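Local structure of multi-copper Oxidase CueO (Ochrobactrum, 6EVG) at residues A[68-73]-A[119-124]; A[90-95]-A[115-120]; A[126-131]-A[150-155]. The protein probably couples the one-electron oxidation of phenolic, lignin-related substrates to oxygen reduction, as a laccase-like multicopper oxidase built from cupredoxin-type domains. All blocks are in the same frame, centred on the assembly; numbering follows the deposited sequence.

Contact 1: A[68-73]-A[119-124]; sequences VRLKNG and VKIQQP
The side-chain carbonyl of N72 accepts a hydrogen bond from the backbone N-H of Q123. N72 CG stands anti to the backbone N (chi1 -163°), and from there OD1 takes the N-H of Q123, with Q123 N at 2.9 Å from N72 OD1 and an N-H...O angle of 157°. Next to it, G73 N donates to I121 O over 2.8 Å, a more bent bond (141°) with the donor above the carbonyl plane. The two bonds run in opposite directions between the segments and pin the turn after strand 67-71; the positive phi of G73 suits glycine there. Tight packing belongs to the buried side. The I121 and L70 side chains cross at about a right angle, I121 CD1 lying 3.8 Å from L70 CD1, while I121 CG2 rests 3.9 Å from N72 CA. The outer side is looser: K71 and Q122 start away from the partner segment and are exposed, and only 270 Å² is buried in all. Further in, L70 also packs on M150 and V76, and I121 on V152 and L95. The contact thus links strand 67-71 of the five-stranded sheet to the chain leaving strand 114-120, an edge strand of the four-stranded sheet.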
loop_
_atom_site.group_PDB
_atom_site.type_symbol
_atom_site.label_atom_id
_atom_site.label_comp_id
_atom_site.label_asym_id
_atom_site.label_seq_id
_atom_site.Cartn_x
_atom_site.Cartn_y
_atom_site.Cartn_z
ATOM N N VAL A 68 2.577 -12.449 5.945
ATOM C CA VAL A 68 2.769 -13.713 5.235
ATOM C C VAL A 68 4.111 -13.646 4.520
ATOM O O VAL A 68 4.362 -12.742 3.739
ATOM C CB VAL A 68 1.632 -13.956 4.230
ATOM C CG1 VAL A 68 1.857 -15.263 3.477
ATOM C CG2 VAL A 68 0.295 -13.929 4.917
ATOM N N ARG A 69 5.026 -14.591 4.827
ATOM C CA ARG A 69 6.337 -14.623 4.179
ATOM C C ARG A 69 6.406 -15.795 3.208
ATOM O O ARG A 69 6.170 -16.952 3.625
ATOM C CB ARG A 69 7.424 -14.709 5.219
ATOM C CG ARG A 69 8.808 -14.592 4.599
ATOM C CD ARG A 69 9.847 -14.127 5.619
ATOM N NE ARG A 69 10.052 -15.192 6.499
ATOM C CZ ARG A 69 10.714 -15.134 7.694
ATOM N NH1 ARG A 69 11.230 -14.007 8.191
ATOM N NH2 ARG A 69 10.897 -16.250 8.371
ATOM N N LEU A 70 6.619 -15.493 1.947
ATOM C CA LEU A 70 6.667 -16.433 0.857
ATOM C C LEU A 70 8.021 -16.431 0.203
ATOM O O LEU A 70 8.642 -15.389 0.015
ATOM C CB LEU A 70 5.634 -16.037 -0.178
ATOM C CG LEU A 70 4.181 -15.967 0.323
ATOM C CD1 LEU A 70 3.277 -15.507 -0.796
ATOM C CD2 LEU A 70 3.704 -17.239 0.940
ATOM N N LYS A 71 8.488 -17.614 -0.188
ATOM C CA LYS A 71 9.766 -17.779 -0.867
ATOM C C LYS A 71 9.578 -17.723 -2.369
ATOM O O LYS A 71 8.691 -18.392 -2.910
ATOM C CB LYS A 71 10.418 -19.064 -0.483
ATOM C CG LYS A 71 10.792 -19.137 0.971
ATOM C CD LYS A 71 11.480 -20.421 1.350
ATOM C CE LYS A 71 10.539 -21.574 1.368
ATOM N NZ LYS A 71 11.106 -22.668 2.236
ATOM N N ASN A 72 10.421 -16.957 -3.075
ATOM C CA ASN A 72 10.404 -16.994 -4.502
ATOM C C ASN A 72 10.581 -18.445 -4.940
ATOM O O ASN A 72 11.387 -19.206 -4.365
ATOM C CB ASN A 72 11.520 -16.121 -5.079
ATOM C CG ASN A 72 11.304 -15.795 -6.516
ATOM O OD1 ASN A 72 10.184 -15.571 -6.967
ATOM N ND2 ASN A 72 12.420 -15.821 -7.267
ATOM N N GLY A 73 9.811 -18.822 -5.954
ATOM C CA GLY A 73 9.839 -20.155 -6.458
ATOM C C GLY A 73 8.880 -21.158 -5.785
ATOM O O GLY A 73 8.719 -22.270 -6.298
ATOM N N VAL A 119 -1.033 -20.144 -5.989
ATOM C CA VAL A 119 -0.056 -19.231 -6.629
ATOM C C VAL A 119 1.314 -19.824 -6.642
ATOM O O VAL A 119 1.800 -20.308 -5.630
ATOM C CB VAL A 119 -0.039 -17.855 -5.898
ATOM C CG1 VAL A 119 1.045 -16.977 -6.443
ATOM C CG2 VAL A 119 -1.429 -17.230 -5.892
ATOM N N LYS A 120 1.987 -19.675 -7.766
ATOM C CA LYS A 120 3.374 -20.051 -7.928
ATOM C C LYS A 120 4.177 -18.769 -7.997
ATOM O O LYS A 120 4.068 -18.005 -8.978
ATOM C CB LYS A 120 3.524 -20.905 -9.183
ATOM C CG LYS A 120 4.927 -21.479 -9.319
ATOM C CD LYS A 120 5.139 -22.281 -10.610
ATOM C CE LYS A 120 4.439 -23.570 -10.650
ATOM N NZ LYS A 120 4.750 -24.323 -11.889
ATOM N N ILE A 121 4.956 -18.496 -6.979
ATOM C CA ILE A 121 5.662 -17.202 -6.840
ATOM C C ILE A 121 6.898 -17.150 -7.729
ATOM O O ILE A 121 7.739 -18.035 -7.656
ATOM C CB ILE A 121 6.052 -17.001 -5.373
ATOM C CG1 ILE A 121 4.843 -17.084 -4.409
ATOM C CG2 ILE A 121 6.813 -15.704 -5.216
ATOM C CD1 ILE A 121 3.813 -16.027 -4.544
ATOM N N GLN A 122 6.979 -16.086 -8.548
ATOM C CA GLN A 122 8.216 -15.853 -9.325
ATOM C C GLN A 122 8.267 -14.362 -9.611
ATOM O O GLN A 122 7.634 -13.850 -10.527
ATOM C CB GLN A 122 8.258 -16.683 -10.603
ATOM C CG GLN A 122 9.589 -16.530 -11.317
ATOM C CD GLN A 122 9.741 -17.286 -12.597
ATOM O OE1 GLN A 122 9.252 -18.418 -12.766
ATOM N NE2 GLN A 122 10.462 -16.692 -13.557
ATOM N N GLN A 123 8.990 -13.624 -8.750
ATOM C CA GLN A 123 9.041 -12.171 -8.844
ATOM C C GLN A 123 10.200 -11.653 -8.006
ATOM O O GLN A 123 10.682 -12.353 -7.106
ATOM C CB GLN A 123 7.728 -11.525 -8.401
ATOM C CG GLN A 123 7.453 -11.682 -6.915
ATOM C CD GLN A 123 6.086 -11.152 -6.594
ATOM O OE1 GLN A 123 5.079 -11.869 -6.655
ATOM N NE2 GLN A 123 6.014 -9.845 -6.309
ATOM N N PRO A 124 10.591 -10.380 -8.168
ATOM C CA PRO A 124 11.622 -9.818 -7.297
ATOM C C PRO A 124 11.208 -9.761 -5.860
ATOM O O PRO A 124 10.062 -9.474 -5.531
ATOM C CB PRO A 124 11.834 -8.417 -7.886
ATOM C CG PRO A 124 11.445 -8.510 -9.350
ATOM C CD PRO A 124 10.256 -9.491 -9.306
#

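Contact 2: A[90-95]-A[115-120]; sequences LHWHGL and WKPEVK
W92 and W115 reach each other by different first torsions: W92 CG is anti to the carbonyl carbon (chi1 -48°), whereas W115 CG is anti to the backbone N (chi1 173°). The two indoles extend from their own segments in opposite directions and pass alongside. Their planes are only 8° from parallel, yet the W92 five-membered ring and the W115 six-membered ring have centroids 5.5 Å apart and meet rim to rim, neither lying over the face of the other. The touching atoms are W92 NE1 with W115 CH2, 3.5 Å apart, and W92 CZ2 with W115 CZ3, also at 3.5 Å.

Backbone and proline finish this patch. L90 O approaches W115 CH2 to 3.6 Å. Within its own segment, P117 CD sits 3.5 Å above the plane of the W115 ring, over its centre, and P117 CG then comes to the edge of W92, 4.3 Å from W92 CZ2. At the far end a lighter contact joins L95 CD2 to V119 CG1 at 4.2 Å. L95 is set there by the type II turn W92-L95, whose L95 N to W92 O bond measures 3.2 Å.

W92 lies in an H-W-H-G sequence characteristic of multicopper oxidases, in whose relatives such histidines bind the trinuclear copper cluster. H91 points away from segment 115-120 and H93 does not touch it; they hydrogen-bond H437 and H131 respectively. D102 ties W92 to H91, taking the W92 N-H with OD1 and bonding H91 ND1 with OD2. No hydrogen bond crosses between the segments, and the indole N-H of W92 goes to L101 O. The two sheets therefore meet here through apolar and aromatic packing alone, to which L78 and M150 add further contacts with W92.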
loop_
_atom_site.group_PDB
_atom_site.type_symbol
_atom_site.label_atom_id
_atom_site.label_comp_id
_atom_site.label_asym_id
_atom_site.label_seq_id
_atom_site.Cartn_x
_atom_site.Cartn_y
_atom_site.Cartn_z
ATOM N N LEU A 90 -9.845 -10.159 -1.424
ATOM C CA LEU A 90 -8.477 -9.665 -1.162
ATOM C C LEU A 90 -7.778 -9.482 -2.504
ATOM O O LEU A 90 -7.741 -10.413 -3.322
ATOM C CB LEU A 90 -7.668 -10.583 -0.264
ATOM C CG LEU A 90 -8.190 -10.696 1.166
ATOM C CD1 LEU A 90 -7.435 -11.746 1.950
ATOM C CD2 LEU A 90 -8.123 -9.370 1.928
ATOM N N HIS A 91 -7.216 -8.291 -2.713
ATOM C CA HIS A 91 -6.291 -7.995 -3.802
ATOM C C HIS A 91 -4.857 -8.176 -3.293
ATOM O O HIS A 91 -4.505 -7.625 -2.254
ATOM C CB HIS A 91 -6.524 -6.539 -4.301
ATOM C CG HIS A 91 -5.451 -5.933 -5.127
ATOM N ND1 HIS A 91 -4.863 -6.544 -6.202
ATOM C CD2 HIS A 91 -4.892 -4.685 -5.052
ATOM C CE1 HIS A 91 -3.946 -5.703 -6.718
ATOM N NE2 HIS A 91 -3.968 -4.568 -6.045
ATOM N N TRP A 92 -4.091 -8.965 -4.033
ATOM C CA TRP A 92 -2.702 -9.276 -3.699
ATOM C C TRP A 92 -1.853 -8.132 -4.296
ATOM O O TRP A 92 -1.339 -8.216 -5.415
ATOM C CB TRP A 92 -2.294 -10.648 -4.235
ATOM C CG TRP A 92 -3.236 -11.756 -3.960
ATOM C CD1 TRP A 92 -3.852 -12.507 -4.892
ATOM C CD2 TRP A 92 -3.651 -12.264 -2.681
ATOM N NE1 TRP A 92 -4.673 -13.437 -4.310
ATOM C CE2 TRP A 92 -4.593 -13.314 -2.948
ATOM C CE3 TRP A 92 -3.354 -11.963 -1.345
ATOM C CZ2 TRP A 92 -5.211 -14.014 -1.916
ATOM C CZ3 TRP A 92 -3.983 -12.651 -0.338
ATOM C CH2 TRP A 92 -4.913 -13.675 -0.634
ATOM N N HIS A 93 -1.769 -7.055 -3.524
ATOM C CA HIS A 93 -1.197 -5.745 -3.930
ATOM C C HIS A 93 0.329 -5.830 -3.911
ATOM O O HIS A 93 0.955 -5.707 -2.868
ATOM C CB HIS A 93 -1.766 -4.702 -2.990
ATOM C CG HIS A 93 -1.529 -3.278 -3.388
ATOM N ND1 HIS A 93 -2.496 -2.313 -3.126
ATOM C CD2 HIS A 93 -0.434 -2.682 -3.913
ATOM C CE1 HIS A 93 -1.979 -1.145 -3.490
ATOM N NE2 HIS A 93 -0.741 -1.326 -3.961
ATOM N N GLY A 94 0.891 -6.054 -5.102
ATOM C CA GLY A 94 2.301 -6.274 -5.293
ATOM C C GLY A 94 2.721 -7.661 -5.661
ATOM O O GLY A 94 3.835 -7.899 -6.107
ATOM N N LEU A 95 1.805 -8.629 -5.507
ATOM C CA LEU A 95 2.104 -9.996 -5.913
ATOM C C LEU A 95 1.943 -10.141 -7.405
ATOM O O LEU A 95 1.080 -9.484 -8.014
ATOM C CB LEU A 95 1.158 -10.980 -5.169
ATOM C CG LEU A 95 1.632 -12.400 -5.028
ATOM C CD1 LEU A 95 2.878 -12.444 -4.094
ATOM C CD2 LEU A 95 0.540 -13.289 -4.492
ATOM N N TRP A 115 -12.328 -18.970 -0.732
ATOM C CA TRP A 115 -11.659 -18.772 -2.042
ATOM C C TRP A 115 -10.223 -19.188 -1.824
ATOM O O TRP A 115 -9.564 -18.645 -0.915
ATOM C CB TRP A 115 -11.755 -17.282 -2.414
ATOM C CG TRP A 115 -10.998 -16.841 -3.627
ATOM C CD1 TRP A 115 -11.133 -17.288 -4.867
ATOM C CD2 TRP A 115 -10.038 -15.739 -3.691
ATOM N NE1 TRP A 115 -10.267 -16.559 -5.727
ATOM C CE2 TRP A 115 -9.628 -15.583 -5.010
ATOM C CE3 TRP A 115 -9.475 -14.907 -2.716
ATOM C CZ2 TRP A 115 -8.676 -14.575 -5.391
ATOM C CZ3 TRP A 115 -8.553 -13.937 -3.076
ATOM C CH2 TRP A 115 -8.189 -13.775 -4.381
ATOM N N LYS A 116 -9.731 -20.130 -2.628
ATOM C CA LYS A 116 -8.440 -20.752 -2.344
ATOM C C LYS A 116 -7.525 -20.780 -3.564
ATOM O O LYS A 116 -7.147 -21.863 -4.094
ATOM C CB LYS A 116 -8.655 -22.164 -1.815
ATOM C CG LYS A 116 -9.563 -22.239 -0.613
ATOM C CD LYS A 116 -9.719 -23.624 -0.040
ATOM C CE LYS A 116 -10.640 -23.654 1.162
ATOM N NZ LYS A 116 -10.691 -24.980 1.827
ATOM N N PRO A 117 -7.185 -19.616 -4.122
ATOM C CA PRO A 117 -6.276 -19.573 -5.265
ATOM C C PRO A 117 -4.900 -20.178 -4.933
ATOM O O PRO A 117 -4.379 -19.986 -3.817
ATOM C CB PRO A 117 -6.160 -18.083 -5.573
ATOM C CG PRO A 117 -6.443 -17.431 -4.261
ATOM C CD PRO A 117 -7.523 -18.262 -3.623
ATOM N N GLU A 118 -4.336 -20.864 -5.904
ATOM C CA GLU A 118 -3.029 -21.473 -5.782
ATOM C C GLU A 118 -2.031 -20.707 -6.633
ATOM O O GLU A 118 -2.193 -20.612 -7.846
ATOM C CB GLU A 118 -3.100 -22.926 -6.244
ATOM C CG GLU A 118 -4.068 -23.744 -5.401
ATOM C CD GLU A 118 -4.279 -25.162 -5.867
ATOM O OE1 GLU A 118 -3.593 -25.625 -6.808
ATOM O OE2 GLU A 118 -5.118 -25.838 -5.196
ATOM N N VAL A 119 -1.033 -20.144 -5.989
ATOM C CA VAL A 119 -0.056 -19.231 -6.629
ATOM C C VAL A 119 1.314 -19.824 -6.642
ATOM O O VAL A 119 1.800 -20.308 -5.630
ATOM C CB VAL A 119 -0.039 -17.855 -5.898
ATOM C CG1 VAL A 119 1.045 -16.977 -6.443
ATOM C CG2 VAL A 119 -1.429 -17.230 -5.892
ATOM N N LYS A 120 1.987 -19.675 -7.766
ATOM C CA LYS A 120 3.374 -20.051 -7.928
ATOM C C LYS A 120 4.177 -18.769 -7.997
ATOM O O LYS A 120 4.068 -18.005 -8.978
ATOM C CB LYS A 120 3.524 -20.905 -9.183
ATOM C CG LYS A 120 4.927 -21.479 -9.319
ATOM C CD LYS A 120 5.139 -22.281 -10.610
ATOM C CE LYS A 120 4.439 -23.570 -10.650
ATOM N NZ LYS A 120 4.750 -24.323 -11.889
#

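Contact 3: A[126-131]-A[150-155]; sequences SFNWFH and MVVTDG
S126 and V152 form one hydrogen-bonded antiparallel pair, N128 and M150 the next, with the non-hydrogen-bonded pair F127-V151 between them. The strand axes approach to 4.6 Å, and the 149° between their directions measures their departure from strict antiparallel. S126 and V152 exchange two N-H...O bonds, V152 N lying 2.9 Å from S126 O; N128 and M150 likewise exchange two, with N128 N at 2.8 Å from M150 O.

Polar side chains contribute a second layer. N128 ND2 donates to S126 OG at 2.9 Å, with S126 OG in the amide plane of N128 and an N-H...O angle of 158°. The carbonyl end of the same amide is bonded beyond the two strands: N128 OD1 accepts from R269 NH2. A methyl group, V152 CG2, rests against the amide nitrogen, 4.0 Å from N128 ND2.

Apolar contacts occupy both faces of the sheet. F127 CD1 meets V151 CG2 at 3.9 Å, the methyl group lying at the edge of the ring. On the face of N128, F130 and M150 cross at about a right angle: M150 CE is 3.9 Å from F130 CD2, and M150 CB lies at the ring edge in its plane. A bend at chi3 (-77°) puts M150 CE there.

All eight touching residues are buried, and their polar side-chain atoms find partners within the protein: N128 ND2 in S126 OG, N128 OD1 in R269, and S126 OG also in P124 O. R269, which bonds F127 O as well, carries this bonding to strand 269-275 of the adjacent seven-stranded sheet.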
loop_
_atom_site.group_PDB
_atom_site.type_symbol
_atom_site.label_atom_id
_atom_site.label_comp_id
_atom_site.label_asym_id
_atom_site.label_seq_id
_atom_site.Cartn_x
_atom_site.Cartn_y
_atom_site.Cartn_z
ATOM N N SER A 126 10.404 -8.431 -2.381
ATOM C CA SER A 126 9.606 -7.209 -2.202
ATOM C C SER A 126 8.700 -7.315 -1.020
ATOM O O SER A 126 8.370 -8.409 -0.518
ATOM C CB SER A 126 8.808 -6.938 -3.484
ATOM O OG SER A 126 8.101 -8.104 -3.921
ATOM N N PHE A 127 8.269 -6.150 -0.558
ATOM C CA PHE A 127 7.323 -5.948 0.552
ATOM C C PHE A 127 5.987 -5.511 -0.030
ATOM O O PHE A 127 5.856 -4.390 -0.498
ATOM C CB PHE A 127 7.902 -4.913 1.527
ATOM C CG PHE A 127 7.003 -4.527 2.657
ATOM C CD1 PHE A 127 6.430 -5.457 3.514
ATOM C CD2 PHE A 127 6.733 -3.211 2.960
ATOM C CE1 PHE A 127 5.644 -5.076 4.578
ATOM C CE2 PHE A 127 5.924 -2.828 4.004
ATOM C CZ PHE A 127 5.408 -3.759 4.834
ATOM N N ASN A 128 5.049 -6.444 0.006
ATOM C CA ASN A 128 3.712 -6.319 -0.598
ATOM C C ASN A 128 2.655 -6.365 0.472
ATOM O O ASN A 128 2.963 -6.498 1.680
ATOM C CB ASN A 128 3.547 -7.379 -1.688
ATOM C CG ASN A 128 4.746 -7.360 -2.622
ATOM O OD1 ASN A 128 4.972 -6.345 -3.288
ATOM N ND2 ASN A 128 5.475 -8.448 -2.659
ATOM N N TRP A 129 1.384 -6.310 0.087
ATOM C CA TRP A 129 0.305 -6.327 1.072
ATOM C C TRP A 129 -0.978 -6.799 0.417
ATOM O O TRP A 129 -1.008 -7.099 -0.769
ATOM C CB TRP A 129 0.162 -4.993 1.808
ATOM C CG TRP A 129 -0.348 -3.852 0.987
ATOM C CD1 TRP A 129 0.178 -3.293 -0.137
ATOM C CD2 TRP A 129 -1.461 -3.027 1.351
ATOM N NE1 TRP A 129 -0.559 -2.182 -0.498
ATOM C CE2 TRP A 129 -1.586 -2.019 0.398
ATOM C CE3 TRP A 129 -2.387 -3.065 2.405
ATOM C CZ2 TRP A 129 -2.580 -1.026 0.487
ATOM C CZ3 TRP A 129 -3.360 -2.114 2.505
ATOM C CH2 TRP A 129 -3.449 -1.073 1.539
ATOM N N PHE A 130 -2.056 -6.855 1.205
ATOM C CA PHE A 130 -3.337 -7.287 0.657
ATOM C C PHE A 130 -4.458 -6.697 1.444
ATOM O O PHE A 130 -4.323 -6.416 2.654
ATOM C CB PHE A 130 -3.429 -8.841 0.557
ATOM C CG PHE A 130 -3.072 -9.593 1.777
ATOM C CD1 PHE A 130 -4.018 -9.969 2.715
ATOM C CD2 PHE A 130 -1.770 -10.042 1.999
ATOM C CE1 PHE A 130 -3.676 -10.741 3.824
ATOM C CE2 PHE A 130 -1.415 -10.789 3.135
ATOM C CZ PHE A 130 -2.374 -11.130 4.017
ATOM N N HIS A 131 -5.596 -6.496 0.777
ATOM C CA HIS A 131 -6.697 -5.723 1.356
ATOM C C HIS A 131 -7.889 -5.867 0.413
ATOM O O HIS A 131 -7.724 -6.288 -0.730
ATOM C CB HIS A 131 -6.276 -4.256 1.493
ATOM C CG HIS A 131 -5.859 -3.650 0.191
ATOM N ND1 HIS A 131 -6.765 -3.194 -0.750
ATOM C CD2 HIS A 131 -4.652 -3.536 -0.378
ATOM C CE1 HIS A 131 -6.081 -2.763 -1.805
ATOM N NE2 HIS A 131 -4.788 -2.924 -1.587
ATOM N N MET A 150 2.631 -9.002 3.010
ATOM C CA MET A 150 3.115 -10.152 2.243
ATOM C C MET A 150 4.496 -9.922 1.714
ATOM O O MET A 150 4.641 -9.131 0.768
ATOM C CB MET A 150 2.106 -10.465 1.111
ATOM C CG MET A 150 2.465 -11.703 0.322
ATOM S SD MET A 150 1.126 -12.247 -0.795
ATOM C CE MET A 150 0.001 -13.030 0.322
ATOM N N VAL A 151 5.496 -10.537 2.318
ATOM C CA VAL A 151 6.868 -10.441 1.875
ATOM C C VAL A 151 7.205 -11.593 0.948
ATOM O O VAL A 151 6.934 -12.755 1.283
ATOM C CB VAL A 151 7.828 -10.416 3.096
ATOM C CG1 VAL A 151 9.272 -10.602 2.648
ATOM C CG2 VAL A 151 7.651 -9.139 3.882
ATOM N N VAL A 152 7.787 -11.276 -0.213
ATOM C CA VAL A 152 8.428 -12.270 -1.062
ATOM C C VAL A 152 9.927 -12.155 -0.809
ATOM O O VAL A 152 10.491 -11.073 -0.972
ATOM C CB VAL A 152 8.119 -12.065 -2.561
ATOM C CG1 VAL A 152 8.947 -13.023 -3.402
ATOM C CG2 VAL A 152 6.626 -12.287 -2.802
ATOM N N THR A 153 10.559 -13.237 -0.426
ATOM C CA THR A 153 11.998 -13.312 -0.176
ATOM C C THR A 153 12.648 -14.289 -1.120
ATOM O O THR A 153 12.072 -15.319 -1.437
ATOM C CB THR A 153 12.307 -13.638 1.264
ATOM O OG1 THR A 153 13.731 -13.542 1.431
ATOM C CG2 THR A 153 11.776 -14.960 1.703
ATOM N N ASP A 154 13.904 -14.006 -1.447
ATOM C CA ASP A 154 14.715 -14.928 -2.207
ATOM C C ASP A 154 15.868 -15.487 -1.402
ATOM O O ASP A 154 16.706 -16.170 -1.959
ATOM C CB ASP A 154 15.267 -14.294 -3.518
ATOM C CG ASP A 154 16.151 -13.087 -3.288
ATOM O OD1 ASP A 154 16.524 -12.843 -2.116
ATOM O OD2 ASP A 154 16.494 -12.395 -4.318
ATOM N N GLY A 155 15.846 -15.237 -0.083
ATOM C CA GLY A 155 16.807 -15.787 0.828
ATOM C C GLY A 155 18.177 -15.110 0.810
ATOM O O GLY A 155 19.061 -15.572 1.503
#

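All three contacts fall in the first cupredoxin-like domain. Contact 1 lies about 11 Å from contact 2 and about 8 Å from contact 3, with contacts 2 and 3 about 11 Å apart, centre to centre. Contacts 1 and 2 share strand 114-120, at the edge of the four-stranded sheet, and link it to the five-stranded sheet, within which contact 3 pairs two strands. Along the chain, contacts 1 and 2 close on that shared strand before contact 3 opens at 126-131. H91 and H131 pair through the backbone and H93 ND1 probably bonds H131 NE2; contacts 1 and 2 thus tie the sheets together near histidines that, as in relatives, would probably face the trinuclear copper site.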